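Local atomic coordinates of embryonic developmental protein tofu-6 (Caenorhabditis elegans, PDB entry 7OCX), a protein that binds PID-3 through its RNA recognition motif domain and probably acts in piRNA (21U-RNA) biogenesis as part of the PETISCO complex. Residues 13-19 against 61-67; 24-28 against 86-90; 29-34 against 45-49. Residue numbers count along the deposited sequence, not the author numbering.

Contact 1: 13-19 against 61-67; sequences YLKDAGF and FVNMMSV
Three backbone hydrogen bonds pair the end of 13-19 with the strand part of 61-67, antiparallel. Phe19 N donates to Val62 O at 2.7 Å, and Val62 N returns to Phe19 O at 3.0 Å, making Phe19 and Val62 a hydrogen-bonded pair (CA-CA 5.3 Å); Met64 N reaches Ala17 O at 2.8 Å. Between these bonds Gly18 and Asn63 form a non-hydrogen-bonded pair with CA atoms only 4.0 Å apart. Asn63 (chi1 t) brings OD1 to 3.3 Å from Gly18 CA, where a CB on Gly18 would clash. Before the strand, Leu14 to Ala17 is a type II turn closed by Ala17 N to Leu14 O (3.1 Å), with Asp16 at positive phi; Asp16 OD2 bonds Asn74 of a PID-3 chain. The turn folds Tyr13 back over the face carrying Asn63 and Phe61. Its ring (chi1 m) meets that of Phe61 (chi1 t) obliquely, centroids 4.8 Å apart, planes at 46°, CE2 of Tyr13 3.5 Å from CZ of Phe61. Val67 opens helix 67-75, N-capped by Ser66; Val67 CG2 lies 3.2 Å from Lys15 O and 4.4 Å from Ala17 CB, while Leu14 CD2 rests 3.7 Å from Met65 O. On the other face, Phe19 (chi1 m) touches Ala70 and Val73 of that helix, and its CE2 lies 4.1 Å from CG of Met64 at the end of strand 57-64. This is the central pairing of strands 18-25 and 57-64 in an RNA recognition motif, the strands that carry RNP2 and RNP1 in canonical members, with Tyr13 here lying over part of the open sheet face.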
loop_
_atom_site.group_PDB
_atom_site.type_symbol
_atom_site.label_atom_id
_atom_site.label_comp_id
_atom_site.label_asym_id
_atom_site.label_seq_id
_atom_site.Cartn_x
_atom_site.Cartn_y
_atom_site.Cartn_z
ATOM N N TYR C 13 10.635 14.978 8.332
ATOM C CA TYR C 13 9.287 14.801 7.825
ATOM C C TYR C 13 9.265 14.847 6.302
ATOM O O TYR C 13 10.080 15.530 5.677
ATOM C CB TYR C 13 8.400 15.884 8.366
ATOM C CG TYR C 13 8.233 15.832 9.867
ATOM C CD1 TYR C 13 7.491 14.824 10.466
ATOM C CD2 TYR C 13 8.812 16.794 10.683
ATOM C CE1 TYR C 13 7.307 14.788 11.841
ATOM C CE2 TYR C 13 8.643 16.760 12.060
ATOM C CZ TYR C 13 7.890 15.754 12.630
ATOM O OH TYR C 13 7.714 15.711 13.997
ATOM N N LEU C 14 8.314 14.126 5.713
ATOM C CA LEU C 14 8.156 14.120 4.264
ATOM C C LEU C 14 8.355 15.523 3.708
ATOM O O LEU C 14 7.673 16.474 4.105
ATOM C CB LEU C 14 6.774 13.614 3.874
ATOM C CG LEU C 14 6.478 13.518 2.377
ATOM C CD1 LEU C 14 7.551 12.717 1.630
ATOM C CD2 LEU C 14 5.082 12.949 2.164
ATOM N N LYS C 15 9.308 15.651 2.798
ATOM C CA LYS C 15 9.642 16.936 2.212
ATOM C C LYS C 15 8.411 17.608 1.627
ATOM O O LYS C 15 7.643 16.988 0.888
ATOM C CB LYS C 15 10.698 16.704 1.134
ATOM C CG LYS C 15 11.270 17.958 0.552
ATOM C CD LYS C 15 12.460 17.649 -0.323
ATOM C CE LYS C 15 13.027 18.929 -0.898
ATOM N NZ LYS C 15 14.229 18.639 -1.702
ATOM N N ASP C 16 8.228 18.883 1.986
ATOM C CA ASP C 16 7.185 19.789 1.506
ATOM C C ASP C 16 5.768 19.383 1.909
ATOM O O ASP C 16 4.797 19.913 1.341
ATOM C CB ASP C 16 7.259 19.943 -0.017
ATOM C CG ASP C 16 8.591 20.540 -0.490
ATOM O OD1 ASP C 16 9.238 21.262 0.303
ATOM O OD2 ASP C 16 8.986 20.291 -1.654
ATOM N N ALA C 17 5.609 18.497 2.885
ATOM C CA ALA C 17 4.287 18.061 3.309
ATOM C C ALA C 17 3.860 18.690 4.623
ATOM O O ALA C 17 2.725 18.476 5.052
ATOM C CB ALA C 17 4.240 16.534 3.445
ATOM N N GLY C 18 4.725 19.483 5.245
ATOM C CA GLY C 18 4.459 19.987 6.572
ATOM C C GLY C 18 4.362 21.489 6.713
ATOM O O GLY C 18 4.913 22.256 5.912
ATOM N N PHE C 19 3.681 21.911 7.777
ATOM C CA PHE C 19 3.405 23.312 8.025
ATOM C C PHE C 19 3.645 23.670 9.482
ATOM O O PHE C 19 3.391 22.870 10.385
ATOM C CB PHE C 19 1.957 23.651 7.707
ATOM C CG PHE C 19 1.571 23.376 6.308
ATOM C CD1 PHE C 19 1.987 24.212 5.288
ATOM C CD2 PHE C 19 0.800 22.271 6.000
ATOM C CE1 PHE C 19 1.627 23.952 3.996
ATOM C CE2 PHE C 19 0.428 22.011 4.712
ATOM C CZ PHE C 19 0.852 22.851 3.704
ATOM N N PHE C 61 1.933 22.534 14.638
ATOM C CA PHE C 61 2.661 21.885 13.565
ATOM C C PHE C 61 1.722 20.834 13.011
ATOM O O PHE C 61 1.055 20.128 13.771
ATOM C CB PHE C 61 3.936 21.248 14.082
ATOM C CG PHE C 61 4.614 20.416 13.094
ATOM C CD1 PHE C 61 5.280 21.009 12.020
ATOM C CD2 PHE C 61 4.629 19.050 13.227
ATOM C CE1 PHE C 61 5.935 20.241 11.082
ATOM C CE2 PHE C 61 5.293 18.296 12.325
ATOM C CZ PHE C 61 5.955 18.890 11.238
ATOM N N VAL C 62 1.630 20.772 11.693
ATOM C CA VAL C 62 0.804 19.791 11.008
ATOM C C VAL C 62 1.600 19.242 9.837
ATOM O O VAL C 62 2.181 20.017 9.077
ATOM C CB VAL C 62 -0.515 20.396 10.491
ATOM C CG1 VAL C 62 -1.276 19.370 9.683
ATOM C CG2 VAL C 62 -1.348 20.843 11.636
ATOM N N ASN C 63 1.621 17.913 9.685
ATOM C CA ASN C 63 2.231 17.276 8.524
ATOM C C ASN C 63 1.125 16.515 7.802
ATOM O O ASN C 63 0.446 15.678 8.412
ATOM C CB ASN C 63 3.407 16.367 8.938
ATOM C CG ASN C 63 4.297 15.994 7.754
ATOM O OD1 ASN C 63 5.139 16.801 7.344
ATOM N ND2 ASN C 63 4.207 14.754 7.275
ATOM N N MET C 64 0.944 16.810 6.519
ATOM C CA MET C 64 -0.025 16.056 5.750
ATOM C C MET C 64 0.570 14.716 5.333
ATOM O O MET C 64 1.783 14.501 5.363
ATOM C CB MET C 64 -0.495 16.844 4.535
ATOM C CG MET C 64 -1.079 18.221 4.811
ATOM S SD MET C 64 -2.425 18.231 5.973
ATOM C CE MET C 64 -3.755 17.552 4.960
ATOM N N MET C 65 -0.310 13.791 4.971
ATOM C CA MET C 65 0.161 12.470 4.582
ATOM C C MET C 65 0.921 12.499 3.264
ATOM O O MET C 65 1.735 11.604 3.006
ATOM C CB MET C 65 -1.017 11.505 4.484
ATOM C CG MET C 65 -0.557 10.102 4.267
ATOM S SD MET C 65 0.079 9.238 5.696
ATOM C CE MET C 65 -0.943 9.834 7.038
ATOM N N SER C 66 0.670 13.493 2.427
ATOM C CA SER C 66 1.314 13.546 1.125
ATOM C C SER C 66 1.439 14.993 0.688
ATOM O O SER C 66 0.723 15.872 1.170
ATOM C CB SER C 66 0.528 12.703 0.116
ATOM O OG SER C 66 -0.664 13.365 -0.273
ATOM N N VAL C 67 2.387 15.230 -0.216
ATOM C CA VAL C 67 2.596 16.574 -0.753
ATOM C C VAL C 67 1.337 17.045 -1.466
ATOM O O VAL C 67 0.960 18.223 -1.391
ATOM C CB VAL C 67 3.828 16.578 -1.684
ATOM C CG1 VAL C 67 3.966 17.886 -2.441
ATOM C CG2 VAL C 67 5.069 16.292 -0.849
#

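Contact 2: 24-28 against 86-90; sequences IPKAW and NFTLK
Antiparallel strands 18-25 and 87-93 drift apart where this contact forms: CA atoms are 6.0 Å apart at Ile24 and Leu89 and 7.0 Å at Pro25 and Phe87, and no hydrogen bond joins 24-28 to 86-90. Side chains fill the widening gap. Leu89 (chi1 m, chi2 t) pushes CD2 against the backbone of Ile24, 3.6 Å from its CA and 3.8 Å from its CG1, and 4.3 Å from Pro25 CD. One step along, the Pro25 ring abuts the base of Phe87, CG of Pro25 lying 3.9 Å from CB of Phe87. After Pro25 the chain makes a type I turn to Trp28, closed by Trp28 N to Pro25 O at 3.1 Å, which swings the indole (chi1 m, chi2 25°) back toward 86-90. Its six-membered ring drives edge-first at the face of the Phe87 ring (chi1 p), a T-shaped pair with centroids 5.0 Å apart, planes at 73° and Trp28 CZ2 3.6 Å from Phe87 CD2. Trp28 CZ3 also reaches Leu89 CD1 at 4.3 Å, so the indole touches both Phe87 and Leu89. Val36 of helix 30-38 touches Trp28 and Phe87, placing the cluster on the helical side of the RNA recognition motif sheet. Polar links resume next door (Thr88 O with Asn23 ND2, Lys90 with Arg22). Between 24-28 and 86-90 themselves the chemistry is apolar and aromatic, so side-chain fit alone joins them.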
loop_
_atom_site.group_PDB
_atom_site.type_symbol
_atom_site.label_atom_id
_atom_site.label_comp_id
_atom_site.label_asym_id
_atom_site.label_seq_id
_atom_site.Cartn_x
_atom_site.Cartn_y
_atom_site.Cartn_z
ATOM N N ILE C 24 -3.414 29.902 16.585
ATOM C CA ILE C 24 -4.450 28.929 16.945
ATOM C C ILE C 24 -5.232 29.463 18.142
ATOM O O ILE C 24 -4.617 29.959 19.100
ATOM C CB ILE C 24 -3.810 27.591 17.281
ATOM C CG1 ILE C 24 -2.989 27.072 16.102
ATOM C CG2 ILE C 24 -4.864 26.572 17.691
ATOM C CD1 ILE C 24 -2.085 25.929 16.504
ATOM N N PRO C 25 -6.561 29.386 18.144
ATOM C CA PRO C 25 -7.323 29.849 19.323
ATOM C C PRO C 25 -7.001 29.093 20.606
ATOM O O PRO C 25 -6.745 27.887 20.603
ATOM C CB PRO C 25 -8.783 29.630 18.905
ATOM C CG PRO C 25 -8.760 29.738 17.403
ATOM C CD PRO C 25 -7.436 29.156 16.976
ATOM N N LYS C 26 -7.088 29.820 21.728
ATOM C CA LYS C 26 -6.595 29.310 23.006
ATOM C C LYS C 26 -7.321 28.048 23.451
ATOM O O LYS C 26 -6.755 27.239 24.197
ATOM C CB LYS C 26 -6.742 30.379 24.093
ATOM N N ALA C 27 -8.567 27.872 23.028
ATOM C CA ALA C 27 -9.415 26.787 23.505
ATOM C C ALA C 27 -9.241 25.500 22.711
ATOM O O ALA C 27 -9.866 24.491 23.052
ATOM C CB ALA C 27 -10.886 27.211 23.450
ATOM N N TRP C 28 -8.433 25.511 21.653
ATOM C CA TRP C 28 -8.306 24.340 20.798
ATOM C C TRP C 28 -7.339 23.356 21.443
ATOM O O TRP C 28 -6.432 23.735 22.193
ATOM C CB TRP C 28 -7.747 24.740 19.431
ATOM C CG TRP C 28 -8.733 25.349 18.510
ATOM C CD1 TRP C 28 -9.877 26.011 18.856
ATOM C CD2 TRP C 28 -8.607 25.483 17.092
ATOM N NE1 TRP C 28 -10.496 26.501 17.736
ATOM C CE2 TRP C 28 -9.734 26.197 16.639
ATOM C CE3 TRP C 28 -7.658 25.048 16.159
ATOM C CZ2 TRP C 28 -9.945 26.487 15.292
ATOM C CZ3 TRP C 28 -7.862 25.339 14.815
ATOM C CH2 TRP C 28 -8.996 26.059 14.396
ATOM N N ASN C 86 -14.586 31.430 12.314
ATOM C CA ASN C 86 -14.321 32.150 13.555
ATOM C C ASN C 86 -12.864 31.995 13.998
ATOM O O ASN C 86 -12.561 32.101 15.191
ATOM C CB ASN C 86 -15.299 31.660 14.637
ATOM C CG ASN C 86 -15.305 30.143 14.793
ATOM O OD1 ASN C 86 -14.916 29.407 13.887
ATOM N ND2 ASN C 86 -15.805 29.670 15.935
ATOM N N PHE C 87 -11.953 31.786 13.044
ATOM C CA PHE C 87 -10.526 31.697 13.332
ATOM C C PHE C 87 -9.721 32.104 12.098
ATOM O O PHE C 87 -10.252 32.166 10.986
ATOM C CB PHE C 87 -10.112 30.276 13.775
ATOM C CG PHE C 87 -10.326 29.215 12.721
ATOM C CD1 PHE C 87 -9.369 28.974 11.751
ATOM C CD2 PHE C 87 -11.485 28.452 12.712
ATOM C CE1 PHE C 87 -9.564 28.002 10.773
ATOM C CE2 PHE C 87 -11.685 27.474 11.746
ATOM C CZ PHE C 87 -10.716 27.247 10.775
ATOM N N THR C 88 -8.424 32.375 12.306
ATOM C CA THR C 88 -7.504 32.671 11.201
ATOM C C THR C 88 -6.125 32.133 11.562
ATOM O O THR C 88 -5.489 32.645 12.486
ATOM C CB THR C 88 -7.436 34.175 10.943
ATOM O OG1 THR C 88 -8.593 34.602 10.213
ATOM C CG2 THR C 88 -6.188 34.539 10.131
ATOM N N LEU C 89 -5.636 31.139 10.822
ATOM C CA LEU C 89 -4.361 30.515 11.147
ATOM C C LEU C 89 -3.253 31.029 10.239
ATOM O O LEU C 89 -3.450 31.193 9.033
ATOM C CB LEU C 89 -4.449 28.997 11.023
ATOM C CG LEU C 89 -5.522 28.397 11.928
ATOM C CD1 LEU C 89 -5.763 26.948 11.485
ATOM C CD2 LEU C 89 -5.171 28.503 13.400
ATOM N N LYS C 90 -2.089 31.297 10.825
ATOM C CA LYS C 90 -0.910 31.699 10.063
ATOM C C LYS C 90 -0.134 30.423 9.742
ATOM O O LYS C 90 0.332 29.722 10.648
ATOM C CB LYS C 90 -0.078 32.712 10.848
#

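Contact 3: 29-34 against 45-49; sequences NDWNLF and YCRVV
Cys46 is the apolar pivot where helix 30-38 crosses strand 43-51. Its CA-to-CB bond points toward the helix, and chi1 t sets SG of Cys46 3.8 Å from both Leu33 CG and Phe34 CB. Cys46 SG also lies 3.4 Å from Asp30 O and from Phe34 N, two atoms already joined by the helical hydrogen bond Phe34 N to Asp30 O (2.9 Å), so the sulphur sits against the first turn. Leu33 (chi1 t, chi2 p) points CD2 at the strand, 3.8 Å from Arg47 O and 4.4 Å from Val48 CG2. Val48 (chi1 t) closes the far end, its CG2 4.1 Å from Asp30 N. Cys46 and Val48 therefore face the helix while the CA-to-CB bond of Arg47 between them points away. The short axes of 30-34 and 45-49 approach to 7.4 Å at 133°; the nearest CA pairs are Asp30 with Arg47 (5.4 Å) and Phe34 with Cys46 (6.1 Å). At the polar edge Arg47 curls round the strand on p rotamers at chi2 and chi3, and NH1 makes a salt bridge with Asp30 OD2 at 3.0 Å. Lys56 of a PID-3 chain shares Asp30, while Phe57 of that chain meets the rings of Trp31 and Phe34. Asn29 starts the helix through a capping box: Asn32 N to Asn29 OD1 at 3.0 Å and Asn29 N to Asn32 OD1 at 2.7 Å. In the RNA recognition motif this is the first helix packed on an outer strand; Leu33 also touches Val62 of the adjoining strand 57-64.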
loop_
_atom_site.group_PDB
_atom_site.type_symbol
_atom_site.label_atom_id
_atom_site.label_comp_id
_atom_site.label_asym_id
_atom_site.label_seq_id
_atom_site.Cartn_x
_atom_site.Cartn_y
_atom_site.Cartn_z
ATOM N N ASN C 29 -7.528 22.080 21.127
ATOM C CA ASN C 29 -6.546 21.058 21.445
ATOM C C ASN C 29 -6.089 20.486 20.088
ATOM O O ASN C 29 -6.474 20.979 19.021
ATOM C CB ASN C 29 -7.173 20.047 22.401
ATOM C CG ASN C 29 -8.073 19.048 21.715
ATOM O OD1 ASN C 29 -8.459 19.213 20.572
ATOM N ND2 ASN C 29 -8.533 18.073 22.488
ATOM N N ASP C 30 -5.262 19.449 20.134
ATOM C CA ASP C 30 -4.706 18.927 18.897
ATOM C C ASP C 30 -5.775 18.299 18.013
ATOM O O ASP C 30 -5.614 18.277 16.784
ATOM C CB ASP C 30 -3.599 17.926 19.200
ATOM C CG ASP C 30 -4.019 16.850 20.173
ATOM O OD1 ASP C 30 -5.146 16.922 20.740
ATOM O OD2 ASP C 30 -3.210 15.911 20.352
ATOM N N TRP C 31 -6.862 17.782 18.598
ATOM C CA TRP C 31 -7.937 17.255 17.764
ATOM C C TRP C 31 -8.675 18.357 17.011
ATOM O O TRP C 31 -9.092 18.143 15.872
ATOM C CB TRP C 31 -8.919 16.425 18.573
ATOM C CG TRP C 31 -8.370 15.119 18.978
ATOM C CD1 TRP C 31 -7.924 14.771 20.222
ATOM C CD2 TRP C 31 -8.137 13.974 18.136
ATOM N NE1 TRP C 31 -7.470 13.480 20.220
ATOM C CE2 TRP C 31 -7.573 12.972 18.948
ATOM C CE3 TRP C 31 -8.356 13.700 16.777
ATOM C CZ2 TRP C 31 -7.248 11.709 18.460
ATOM C CZ3 TRP C 31 -8.009 12.455 16.280
ATOM C CH2 TRP C 31 -7.449 11.476 17.112
ATOM N N ASN C 32 -8.830 19.546 17.601
ATOM C CA ASN C 32 -9.418 20.658 16.852
ATOM C C ASN C 32 -8.570 20.992 15.625
ATOM O O ASN C 32 -9.095 21.189 14.521
ATOM C CB ASN C 32 -9.536 21.882 17.762
ATOM C CG ASN C 32 -10.444 21.634 18.939
ATOM O OD1 ASN C 32 -10.035 21.799 20.089
ATOM N ND2 ASN C 32 -11.690 21.263 18.664
ATOM N N LEU C 33 -7.255 21.090 15.824
ATOM C CA LEU C 33 -6.317 21.374 14.742
ATOM C C LEU C 33 -6.364 20.283 13.680
ATOM O O LEU C 33 -6.395 20.561 12.472
ATOM C CB LEU C 33 -4.912 21.503 15.336
ATOM C CG LEU C 33 -3.792 21.908 14.383
ATOM C CD1 LEU C 33 -4.080 23.245 13.731
ATOM C CD2 LEU C 33 -2.467 21.950 15.125
ATOM N N PHE C 34 -6.361 19.026 14.118
ATOM C CA PHE C 34 -6.480 17.916 13.179
ATOM C C PHE C 34 -7.731 18.064 12.313
ATOM O O PHE C 34 -7.686 17.866 11.092
ATOM C CB PHE C 34 -6.490 16.596 13.965
ATOM C CG PHE C 34 -7.013 15.432 13.186
ATOM C CD1 PHE C 34 -6.183 14.729 12.324
ATOM C CD2 PHE C 34 -8.338 15.043 13.317
ATOM C CE1 PHE C 34 -6.664 13.660 11.593
ATOM C CE2 PHE C 34 -8.835 13.985 12.587
ATOM C CZ PHE C 34 -7.996 13.284 11.718
ATOM N N TYR C 45 0.618 13.881 11.053
ATOM C CA TYR C 45 0.926 14.285 12.417
ATOM C C TYR C 45 0.390 15.677 12.690
ATOM O O TYR C 45 0.337 16.521 11.802
ATOM C CB TYR C 45 2.419 14.307 12.748
ATOM C CG TYR C 45 2.698 14.392 14.243
ATOM C CD1 TYR C 45 1.929 13.666 15.156
ATOM C CD2 TYR C 45 3.740 15.174 14.739
ATOM C CE1 TYR C 45 2.176 13.732 16.519
ATOM C CE2 TYR C 45 4.002 15.238 16.103
ATOM C CZ TYR C 45 3.217 14.514 16.984
ATOM O OH TYR C 45 3.481 14.583 18.333
ATOM N N CYS C 46 0.102 15.926 13.962
ATOM C CA CYS C 46 -0.602 17.109 14.399
ATOM C C CYS C 46 -0.267 17.363 15.859
ATOM O O CYS C 46 -0.490 16.483 16.690
ATOM C CB CYS C 46 -2.097 16.861 14.212
ATOM S SG CYS C 46 -3.073 18.200 14.576
ATOM N N ARG C 47 0.237 18.555 16.185
ATOM C CA ARG C 47 0.509 18.822 17.587
ATOM C C ARG C 47 0.422 20.318 17.865
ATOM O O ARG C 47 0.774 21.151 17.029
ATOM C CB ARG C 47 1.889 18.264 17.997
ATOM C CG ARG C 47 2.268 18.460 19.473
ATOM C CD ARG C 47 1.380 17.675 20.483
ATOM N NE ARG C 47 1.531 16.218 20.517
ATOM C CZ ARG C 47 0.677 15.335 20.007
ATOM N NH1 ARG C 47 -0.398 15.712 19.319
ATOM N NH2 ARG C 47 0.896 14.037 20.208
ATOM N N VAL C 48 -0.098 20.634 19.042
ATOM C CA VAL C 48 0.000 21.963 19.630
ATOM C C VAL C 48 1.241 21.981 20.509
ATOM O O VAL C 48 1.336 21.198 21.461
ATOM C CB VAL C 48 -1.254 22.290 20.453
ATOM C CG1 VAL C 48 -1.045 23.575 21.229
ATOM C CG2 VAL C 48 -2.450 22.380 19.541
ATOM N N VAL C 49 2.187 22.870 20.200
ATOM C CA VAL C 49 3.497 22.817 20.824
ATOM C C VAL C 49 3.694 23.896 21.882
ATOM O O VAL C 49 4.477 23.682 22.807
ATOM C CB VAL C 49 4.625 22.892 19.768
ATOM C CG1 VAL C 49 4.651 21.659 18.871
ATOM C CG2 VAL C 49 4.547 24.161 18.956
#

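How the contacts relate
From the N terminus, 13-19 leads into strand 18-25, whose far end begins contact 2; helix 30-38 follows and opens contact 3. Contact 3 closes first, when strand 43-51 returns beneath the helix, and it lies within the spans of both others. Contact 1 closes next at 61-67, before contact 2 closes at 86-90, so these two cross. They grip strand 18-25 from its two neighbours, near opposite ends, with centres about 20 Å apart. Contact 3 touches both: Leu33 meets Val62 and Ile24, and strand pairing links Tyr45 with Asn63. Together they link four sheet strands, with helix 30-38 packed on them and the start of helix 67-75 brought in by contact 1.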